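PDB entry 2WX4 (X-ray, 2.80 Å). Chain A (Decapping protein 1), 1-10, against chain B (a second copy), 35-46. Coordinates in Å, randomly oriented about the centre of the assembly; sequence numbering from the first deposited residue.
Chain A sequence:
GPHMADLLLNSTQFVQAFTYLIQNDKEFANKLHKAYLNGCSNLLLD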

# COMPACT_ATOMS: atom_id res chain seq x y z
N GLY A 1 -18.14 -3.91 16.75
CA GLY A 1 -18.50 -4.19 15.33
C GLY A 1 -17.76 -3.35 14.28
O GLY A 1 -18.27 -2.30 13.84
N PRO A 2 -16.55 -3.80 13.87
CA PRO A 2 -15.95 -3.27 12.64
C PRO A 2 -16.84 -3.70 11.47
O PRO A 2 -17.42 -4.78 11.52
N HIS A 3 -16.95 -2.86 10.45
CA HIS A 3 -17.82 -3.17 9.30
C HIS A 3 -17.08 -3.90 8.21
O HIS A 3 -15.87 -3.81 8.09
N MET A 4 -17.84 -4.61 7.39
CA MET A 4 -17.27 -5.34 6.27
C MET A 4 -16.43 -4.41 5.40
O MET A 4 -15.41 -4.80 4.84
N ALA A 5 -16.86 -3.15 5.32
CA ALA A 5 -16.20 -2.11 4.52
C ALA A 5 -14.88 -1.62 5.13
O ALA A 5 -13.99 -1.15 4.40
N ASP A 6 -14.76 -1.73 6.45
CA ASP A 6 -13.56 -1.31 7.17
C ASP A 6 -12.31 -2.13 6.83
O ASP A 6 -11.20 -1.71 7.11
N LEU A 7 -12.51 -3.30 6.23
CA LEU A 7 -11.41 -4.21 5.92
C LEU A 7 -10.91 -4.14 4.47
O LEU A 7 -10.05 -4.91 4.06
N LEU A 8 -11.46 -3.19 3.72
CA LEU A 8 -11.00 -2.90 2.39
C LEU A 8 -9.69 -2.14 2.47
O LEU A 8 -9.54 -1.25 3.31
N LEU A 9 -8.76 -2.47 1.59
CA LEU A 9 -7.41 -1.89 1.60
C LEU A 9 -7.38 -0.37 1.48
O LEU A 9 -6.36 0.26 1.79
N ASN A 10 -8.48 0.21 1.00
CA ASN A 10 -8.54 1.65 0.77
C ASN A 10 -9.30 2.40 1.85
O ASN A 10 -9.54 3.60 1.73
N ALA B 35 2.25 -4.67 7.31
CA ALA B 35 1.49 -3.45 7.60
C ALA B 35 0.00 -3.77 7.67
O ALA B 35 -0.64 -3.51 8.69
N TYR B 36 -0.52 -4.35 6.60
CA TYR B 36 -1.93 -4.74 6.47
C TYR B 36 -2.42 -5.69 7.56
O TYR B 36 -3.47 -5.47 8.14
N LEU B 37 -1.67 -6.76 7.82
CA LEU B 37 -2.01 -7.69 8.90
C LEU B 37 -2.09 -7.01 10.24
O LEU B 37 -3.01 -7.25 11.02
N ASN B 38 -1.11 -6.15 10.51
CA ASN B 38 -1.09 -5.40 11.75
C ASN B 38 -2.33 -4.52 11.91
O ASN B 38 -2.90 -4.45 12.98
N GLY B 39 -2.74 -3.87 10.82
CA GLY B 39 -3.95 -3.08 10.82
C GLY B 39 -5.14 -3.96 11.11
O GLY B 39 -5.96 -3.63 11.97
N CYS B 40 -5.22 -5.08 10.40
CA CYS B 40 -6.25 -6.11 10.59
C CYS B 40 -6.34 -6.58 12.03
O CYS B 40 -7.45 -6.71 12.57
N SER B 41 -5.18 -6.82 12.65
CA SER B 41 -5.13 -7.29 14.02
C SER B 41 -5.80 -6.30 14.96
O SER B 41 -6.67 -6.69 15.74
N ASN B 42 -5.43 -5.03 14.84
CA ASN B 42 -6.01 -3.97 15.67
C ASN B 42 -7.52 -3.96 15.51
O ASN B 42 -8.26 -3.97 16.49
N LEU B 43 -7.97 -3.98 14.26
CA LEU B 43 -9.38 -3.94 13.98
C LEU B 43 -10.14 -5.12 14.55
O LEU B 43 -11.15 -4.93 15.24
N LEU B 44 -9.64 -6.33 14.28
CA LEU B 44 -10.39 -7.55 14.58
C LEU B 44 -10.25 -8.01 16.01
O LEU B 44 -11.22 -8.45 16.61
N LEU B 45 -9.05 -7.90 16.55
CA LEU B 45 -8.82 -8.35 17.92
C LEU B 45 -8.94 -7.14 18.84
O LEU B 45 -8.66 -7.22 20.04
N ASP B 46 -9.39 -6.03 18.25
CA ASP B 46 -9.72 -4.75 18.91
C ASP B 46 -8.56 -4.12 19.72
O ASP B 46 -7.36 -4.36 19.48
OXT ASP B 46 -8.83 -3.33 20.64

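The N-terminal stretch of chain A lies along the last helix of chain B and meets it through apolar side chains; no hydrogen bond crosses between the two.

G1(A) has no side chain and makes no contact. P2(A) points toward the helix with its ring in the C-gamma exo pucker. Its CG lies 3.5 Å from O of L43(B), and its CB is 3.8 Å from CD2 of the same leucine. A compact ring suits this place, because it can lie against both the backbone and the side chain of L43(B), whose chi1 of -101° falls between wells while chi2 is t.

H3(A) points away, and M4(A) and A5(A) are out of reach, in keeping with their exposure. The chain turns here: N of D6(A) donates to O of H3(A) at 2.9 Å, and N of H3(A) donates to OD2 of D6(A) at 2.6 Å. The aspartate, chi1 m, thus spends its carboxylate on its own chain, while its CB comes within 4.4 Å of CD1 of L43(B) and its backbone O within 3.7 Å of that methyl.

L7(A) is the most extensively covered residue of the contact. Its CA-to-CB bond points sideways, but with chi1 m and chi2 at 131° the branched end comes nearer the helix. CD2 packs 3.8 Å from SG of C40(B), chi1 m, and CD1 lies 4.1 Å from CD2 of L44(B), which is m, t. The branched end thus fills the space between C40(B) and L44(B), which lie one helical turn apart.

L8(A) turns away. L9(A), buried and in the m, p rotamer, brings CD1 to 4.2 Å from CE1 of Y36(B). That tyrosine, chi1 t, offers apolar ring carbon to the leucine, while its hydroxyl is hydrogen-bonded elsewhere in the structure. N10(A) lies beyond reach of the helix.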

# COMPACT_ATOMS: atom_id res chain seq x y z
CB PRO A 2 -14.60 -3.99 12.56
CG PRO A 2 -14.33 -4.48 13.96
CD PRO A 2 -15.67 -4.77 14.55
CB HIS A 3 -18.43 -1.89 8.73
CG HIS A 3 -19.82 -1.62 9.21
ND1 HIS A 3 -20.09 -1.14 10.47
CD2 HIS A 3 -21.02 -1.79 8.60
CE1 HIS A 3 -21.40 -1.01 10.61
NE2 HIS A 3 -21.98 -1.40 9.49
CB MET A 4 -18.39 -6.01 5.47
CG MET A 4 -17.96 -7.20 4.62
SD MET A 4 -19.18 -7.67 3.36
CE MET A 4 -19.13 -6.24 2.27
CB ALA A 5 -17.15 -0.94 4.29
CB ASP A 6 -13.79 -1.38 8.69
CG ASP A 6 -14.75 -0.32 9.19
OD1 ASP A 6 -14.69 0.84 8.70
OD2 ASP A 6 -15.57 -0.64 10.08
CB LEU A 7 -11.79 -5.63 6.32
CG LEU A 7 -11.56 -5.79 7.81
CD1 LEU A 7 -12.77 -6.39 8.47
CD2 LEU A 7 -10.30 -6.60 8.07
CB LEU A 8 -12.04 -2.06 1.66
CG LEU A 8 -13.28 -2.84 1.17
CD1 LEU A 8 -14.48 -1.92 1.04
CD2 LEU A 8 -13.01 -3.62 -0.14
CB LEU A 9 -6.58 -2.47 0.47
CG LEU A 9 -5.90 -3.83 0.61
CD1 LEU A 9 -6.88 -4.95 0.89
CD2 LEU A 9 -5.14 -4.13 -0.68
CB ASN A 10 -9.08 1.95 -0.64
CG ASN A 10 -10.53 1.58 -0.81
OD1 ASN A 10 -11.19 1.09 0.12
ND2 ASN A 10 -11.05 1.83 -2.01
CB ALA B 35 1.76 -2.37 6.57
CB TYR B 36 -2.17 -5.35 5.08
CG TYR B 36 -3.45 -6.14 4.95
CD1 TYR B 36 -4.68 -5.51 4.83
CD2 TYR B 36 -3.43 -7.54 4.94
CE1 TYR B 36 -5.86 -6.26 4.71
CE2 TYR B 36 -4.62 -8.30 4.82
CZ TYR B 36 -5.82 -7.65 4.71
OH TYR B 36 -6.98 -8.38 4.58
CB LEU B 37 -1.00 -8.83 8.97
CG LEU B 37 -1.19 -9.81 7.82
CD1 LEU B 37 -0.24 -10.97 7.93
CD2 LEU B 37 -2.63 -10.30 7.74
CB ASN B 38 0.19 -4.59 11.88
CG ASN B 38 0.40 -4.12 13.30
OD1 ASN B 38 0.77 -4.90 14.19
ND2 ASN B 38 0.12 -2.83 13.55
CB CYS B 40 -5.97 -7.32 9.69
SG CYS B 40 -6.56 -7.12 8.01
CB SER B 41 -3.69 -7.57 14.47
OG SER B 41 -3.67 -8.37 15.65
CB ASN B 42 -5.44 -2.59 15.31
CG ASN B 42 -3.93 -2.46 15.56
OD1 ASN B 42 -3.34 -3.21 16.35
ND2 ASN B 42 -3.29 -1.51 14.87
CB LEU B 43 -9.61 -3.86 12.47
CG LEU B 43 -9.94 -2.45 12.01
CD1 LEU B 43 -9.87 -2.34 10.50
CD2 LEU B 43 -11.31 -2.05 12.53
CB LEU B 44 -10.00 -8.70 13.64
CG LEU B 44 -10.30 -8.52 12.15
CD1 LEU B 44 -9.61 -9.58 11.34
CD2 LEU B 44 -11.78 -8.53 11.86
CB LEU B 45 -7.47 -9.06 18.01
CG LEU B 45 -7.30 -10.06 16.86
CD1 LEU B 45 -5.87 -10.52 16.74
CD2 LEU B 45 -8.22 -11.24 16.98
CB ASP B 46 -11.04 -4.82 19.71
CG ASP B 46 -12.31 -4.78 18.81
OD1 ASP B 46 -12.44 -5.61 17.87
OD2 ASP B 46 -13.19 -3.91 19.06